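Local coordinates for putative hydroxymethylglutaryl-CoA synthase (Streptococcus mutans, PDB 3SQZ), which probably acts as a hydroxymethylglutaryl-CoA synthase, condensing acetyl-CoA with acetoacetyl-CoA to give HMG-CoA, and binds coenzyme A in a thiolase fold, at residues 118-122 with 123-127; 154-157 with 158-162. All coordinates share one frame; numbering follows the deposited sequence.

Contact 1: residues 118-122 with 123-127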
loop_
_atom_site.group_PDB
_atom_site.type_symbol
_atom_site.label_atom_id
_atom_site.label_comp_id
_atom_site.label_asym_id
_atom_site.label_seq_id
_atom_site.Cartn_x
_atom_site.Cartn_y
_atom_site.Cartn_z
ATOM N N GLN A 118 -19.832 4.226 4.853
ATOM C CA GLN A 118 -19.463 5.169 5.907
ATOM C C GLN A 118 -19.600 4.567 7.301
ATOM O O GLN A 118 -19.100 5.135 8.274
ATOM C CB GLN A 118 -20.293 6.444 5.785
ATOM C CG GLN A 118 -19.992 7.171 4.489
ATOM C CD GLN A 118 -18.513 7.456 4.363
ATOM O OE1 GLN A 118 -17.940 8.134 5.214
ATOM N NE2 GLN A 118 -17.877 6.921 3.323
ATOM N N SER A 119 -20.273 3.419 7.381
ATOM C CA SER A 119 -20.535 2.743 8.650
ATOM C C SER A 119 -19.884 1.359 8.682
ATOM O O SER A 119 -19.075 1.057 9.557
ATOM C CB SER A 119 -22.046 2.624 8.877
ATOM O OG SER A 119 -22.337 1.843 10.024
ATOM N N LYS A 120 -20.251 0.510 7.732
ATOM C CA LYS A 120 -19.767 -0.862 7.738
ATOM C C LYS A 120 -18.313 -0.925 7.300
ATOM O O LYS A 120 -17.966 -0.488 6.201
ATOM C CB LYS A 120 -20.637 -1.733 6.833
ATOM C CG LYS A 120 -20.199 -3.189 6.782
ATOM C CD LYS A 120 -21.239 -4.061 6.091
ATOM C CE LYS A 120 -20.764 -5.499 5.976
ATOM N NZ LYS A 120 -21.890 -6.411 5.634
ATOM N N ALA A 121 -17.457 -1.485 8.142
ATOM C CA ALA A 121 -16.054 -1.645 7.782
ATOM C C ALA A 121 -15.881 -2.619 6.625
ATOM O O ALA A 121 -16.444 -3.713 6.638
ATOM C CB ALA A 121 -15.271 -2.135 8.975
ATOM N N GLY A 122 -15.048 -2.256 5.652
ATOM C CA GLY A 122 -14.756 -3.157 4.549
ATOM C C GLY A 122 -14.129 -4.456 5.028
ATOM O O GLY A 122 -14.252 -5.496 4.373
ATOM N N ALA A 123 -13.479 -4.409 6.189
ATOM C CA ALA A 123 -12.888 -5.592 6.802
ATOM C C ALA A 123 -13.899 -6.712 7.031
ATOM O O ALA A 123 -13.542 -7.885 7.019
ATOM C CB ALA A 123 -12.218 -5.228 8.114
ATOM N N VAL A 124 -15.160 -6.359 7.293
ATOM C CA VAL A 124 -16.172 -7.385 7.530
ATOM C C VAL A 124 -16.346 -8.265 6.287
ATOM O O VAL A 124 -16.462 -9.483 6.395
ATOM C CB VAL A 124 -17.504 -6.757 7.969
ATOM C CG1 VAL A 124 -18.594 -7.819 8.042
ATOM C CG2 VAL A 124 -17.334 -6.055 9.316
ATOM N N TYR A 125 -16.364 -7.647 5.111
ATOM C CA TYR A 125 -16.462 -8.406 3.870
ATOM C C TYR A 125 -15.253 -9.294 3.651
ATOM O O TYR A 125 -15.379 -10.415 3.166
ATOM C CB TYR A 125 -16.611 -7.478 2.668
ATOM C CG TYR A 125 -17.895 -6.692 2.636
ATOM C CD1 TYR A 125 -19.105 -7.316 2.361
ATOM C CD2 TYR A 125 -17.896 -5.326 2.860
ATOM C CE1 TYR A 125 -20.284 -6.596 2.309
ATOM C CE2 TYR A 125 -19.063 -4.601 2.808
ATOM C CZ TYR A 125 -20.254 -5.237 2.533
ATOM O OH TYR A 125 -21.404 -4.492 2.484
ATOM N N VAL A 126 -14.074 -8.788 3.982
ATOM C CA VAL A 126 -12.870 -9.587 3.814
ATOM C C VAL A 126 -12.918 -10.812 4.733
ATOM O O VAL A 126 -12.614 -11.932 4.320
ATOM C CB VAL A 126 -11.602 -8.751 4.046
ATOM C CG1 VAL A 126 -10.358 -9.605 3.873
ATOM C CG2 VAL A 126 -11.568 -7.559 3.090
ATOM N N HIS A 127 -13.318 -10.587 5.979
ATOM C CA HIS A 127 -13.494 -11.666 6.939
ATOM C C HIS A 127 -14.399 -12.772 6.374
ATOM O O HIS A 127 -14.086 -13.960 6.453
ATOM C CB HIS A 127 -14.068 -11.105 8.243
ATOM C CG HIS A 127 -14.338 -12.149 9.273
ATOM N ND1 HIS A 127 -15.510 -12.873 9.302
ATOM C CD2 HIS A 127 -13.581 -12.612 10.294
ATOM C CE1 HIS A 127 -15.462 -13.740 10.296
ATOM N NE2 HIS A 127 -14.300 -13.606 10.913
#

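Contact 2: residues 154-157 with 158-162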
loop_
_atom_site.group_PDB
_atom_site.type_symbol
_atom_site.label_atom_id
_atom_site.label_comp_id
_atom_site.label_asym_id
_atom_site.label_seq_id
_atom_site.Cartn_x
_atom_site.Cartn_y
_atom_site.Cartn_z
ATOM N N TYR A 154 -0.966 -2.048 16.178
ATOM C CA TYR A 154 -1.982 -2.688 17.001
ATOM C C TYR A 154 -1.882 -4.215 16.851
ATOM O O TYR A 154 -1.925 -4.946 17.839
ATOM C CB TYR A 154 -3.363 -2.162 16.616
ATOM C CG TYR A 154 -4.547 -2.682 17.418
ATOM C CD1 TYR A 154 -4.394 -3.331 18.647
ATOM C CD2 TYR A 154 -5.838 -2.497 16.937
ATOM C CE1 TYR A 154 -5.513 -3.787 19.360
ATOM C CE2 TYR A 154 -6.949 -2.940 17.641
ATOM C CZ TYR A 154 -6.782 -3.586 18.839
ATOM O OH TYR A 154 -7.906 -4.023 19.519
ATOM N N ALA A 155 -1.728 -4.691 15.618
ATOM C CA ALA A 155 -1.591 -6.123 15.379
ATOM C C ALA A 155 -0.456 -6.718 16.212
ATOM O O ALA A 155 -0.611 -7.772 16.841
ATOM C CB ALA A 155 -1.347 -6.385 13.902
ATOM N N LYS A 156 0.690 -6.042 16.192
ATOM C CA LYS A 156 1.870 -6.517 16.894
ATOM C C LYS A 156 1.610 -6.611 18.398
ATOM O O LYS A 156 1.953 -7.607 19.035
ATOM C CB LYS A 156 3.041 -5.574 16.591
ATOM C CG LYS A 156 4.403 -6.065 17.023
ATOM C CD LYS A 156 4.656 -5.843 18.491
ATOM C CE LYS A 156 6.087 -6.220 18.834
ATOM N NZ LYS A 156 6.411 -5.952 20.255
ATOM N N LEU A 157 1.005 -5.572 18.968
ATOM C CA LEU A 157 0.730 -5.576 20.400
ATOM C C LEU A 157 -0.304 -6.622 20.794
ATOM O O LEU A 157 -0.204 -7.241 21.853
ATOM C CB LEU A 157 0.268 -4.199 20.864
ATOM C CG LEU A 157 1.305 -3.097 20.677
ATOM C CD1 LEU A 157 0.748 -1.766 21.152
ATOM C CD2 LEU A 157 2.613 -3.442 21.384
ATOM N N HIS A 158 -1.315 -6.796 19.953
ATOM C CA HIS A 158 -2.347 -7.792 20.196
ATOM C C HIS A 158 -1.746 -9.198 20.254
ATOM O O HIS A 158 -2.053 -9.983 21.155
ATOM C CB HIS A 158 -3.424 -7.690 19.119
ATOM C CG HIS A 158 -4.421 -8.808 19.151
ATOM N ND1 HIS A 158 -5.540 -8.793 19.955
ATOM C CD2 HIS A 158 -4.462 -9.974 18.464
ATOM C CE1 HIS A 158 -6.227 -9.907 19.765
ATOM N NE2 HIS A 158 -5.598 -10.636 18.862
ATOM N N VAL A 159 -0.882 -9.523 19.300
ATOM C CA VAL A 159 -0.276 -10.842 19.286
ATOM C C VAL A 159 0.667 -11.017 20.475
ATOM O O VAL A 159 0.733 -12.082 21.069
ATOM C CB VAL A 159 0.449 -11.124 17.962
ATOM C CG1 VAL A 159 1.232 -12.434 18.055
ATOM C CG2 VAL A 159 -0.559 -11.171 16.822
ATOM N N GLU A 160 1.380 -9.959 20.843
ATOM C CA GLU A 160 2.246 -10.040 22.009
ATOM C C GLU A 160 1.440 -10.390 23.265
ATOM O O GLU A 160 1.870 -11.199 24.085
ATOM C CB GLU A 160 3.031 -8.746 22.216
ATOM C CG GLU A 160 4.044 -8.851 23.343
ATOM C CD GLU A 160 5.011 -7.685 23.396
ATOM O OE1 GLU A 160 5.830 -7.642 24.337
ATOM O OE2 GLU A 160 4.966 -6.820 22.499
ATOM N N LYS A 161 0.267 -9.784 23.406
ATOM C CA LYS A 161 -0.614 -10.059 24.540
ATOM C C LYS A 161 -1.223 -11.459 24.450
ATOM O O LYS A 161 -1.380 -12.140 25.466
ATOM C CB LYS A 161 -1.716 -8.992 24.617
ATOM C CG LYS A 161 -2.819 -9.250 25.654
ATOM C CD LYS A 161 -2.300 -9.355 27.081
ATOM C CE LYS A 161 -1.847 -8.006 27.614
ATOM N NZ LYS A 161 -1.535 -8.078 29.072
ATOM N N HIS A 162 -1.553 -11.876 23.228
ATOM C CA HIS A 162 -2.201 -13.159 22.964
ATOM C C HIS A 162 -1.393 -13.927 21.923
ATOM O O HIS A 162 -1.756 -13.970 20.742
ATOM C CB HIS A 162 -3.627 -12.932 22.460
ATOM C CG HIS A 162 -4.474 -12.128 23.396
ATOM N ND1 HIS A 162 -4.836 -12.585 24.645
ATOM C CD2 HIS A 162 -5.033 -10.901 23.268
ATOM C CE1 HIS A 162 -5.579 -11.674 25.248
ATOM N NE2 HIS A 162 -5.720 -10.645 24.432
#

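Contact 1: residues 118-122 with 123-127
Lys120 reaches forward from the loop to lie across the ring of Tyr125, five residues on in the first turn of helix 122-129. Its CB points toward the helix, and with CG anti to the backbone N (chi1 180°) and every later torsion also near 180° the chain runs straight out to the ring. CD comes beside the phenol oxygen, 3.6 Å from Tyr125 OH. CE then lies over the ring face, offset toward the rim with Lys120 CE 3.5 Å from Tyr125 CZ, and makes a CH-pi contact with the ring; it also meets a methyl group, Lys120 CE lying 3.8 Å from Val124 CG1. The ammonium ends over the CE1 side, Lys120 NZ standing 4.2 Å from the centroid of the Tyr125 ring in an off-centre cation-pi contact, 34° from the ring normal. The two side chains cross at about a right angle, and CE and NZ both lie on the same face of the ring.

Between these two residues the backbone turns into the helix, with the bonding of a helix start: Ala121 O accepts from Val124 N, three residues on, at 3.0 Å, while Gly122 O receives two weak bonds, from Tyr125 N and Val126 N, three and four residues on. Gly122 O also lies at the edge of the Tyr125 ring. Ala121 CB looks across to Val124 CG2 at 4.4 Å, a loose apolar touch. At the loop end, Asp117 OD2 accepts from Lys120 N, and Glu140 OE1 accepts from Gly122 N.

The turn thus joins the loop after strand 105-111 to helix 122-129: Ala123 packs on Val108 and Leu110 of that strand, Val124 on Ser138 of strand 137-141, and Val126 on Ala89 of helix 85-94, while Tyr125 meets Val86 and stacks edge-to-face with Tyr419.

Contact 2: residues 154-157 with 158-162
Lys156 and Glu160, one helical turn apart, form a salt bridge in which Lys156 NZ lies 2.8 Å from Glu160 OE2. The two side chains run alongside each other, pointing the same way. Glu160 is extended, whereas Lys156 bends at chi2 (-80°), which turns its outer chain toward the glutamate; the ammonium meets OE2 from above the carboxylate plane, 37° out of it. The same nitrogen makes a second salt bridge to Asp207 OD1, so one ammonium serves two carboxylates and would probably stabilise both in their charged form.

Behind this pair runs the regular i to i+4 bonding of an alpha helix. His158 N donates to Tyr154 O at 2.9 Å, and Lys161 N reaches Leu157 O at 3.0 Å; Val159 and Glu160 make the equivalent bonds to Ala155 and Lys156. Side-chain carbons lie beside the same carbonyls: Val159 CG2 sits 3.4 Å from Ala155 O, and His158 CB is 3.4 Å from Tyr154 O. His158 CB also approaches Tyr154 CE1 obliquely, at 4.4 Å. Beyond CB the imidazole leads away from the preceding turn, and its NE2 is hydrogen-bonded to Asp106 OD1 of strand 105-111.

The helix ends at Lys161; His162 is the first residue to leave helical backbone angles, and its carbonyl takes a bond from Thr165 OG1 just before the next strand. One side of helix 147-161 lies on the mixed sheet: Tyr154 rests on Phe139 of strand 137-141 and Ile109 of strand 105-111, while Ala155 and Val159 pack on Val167 of strand 166-175.

Overall arrangement
Both contacts are short-range and lie in the N-terminal half of the chain, partly buried and away from the coenzyme A pocket and the predicted active-site residues; their centres are about 21 Å apart and their nearest atoms about 11 Å. Contact 1 is the entry into a helix and contact 2 the last turns of another. Each helix packs against strands 105-111 and 137-141, while contact 2 also reaches strand 166-175. Their lysines differ in chemistry: at 118-127 an exposed lysine lays its chain over an aromatic face, with its charge off-centre, whereas at 154-162 a buried one is paired with carboxylates. Ala123, Ala155 and Val159 pack on sheet strands, Val126 on helix 85-94.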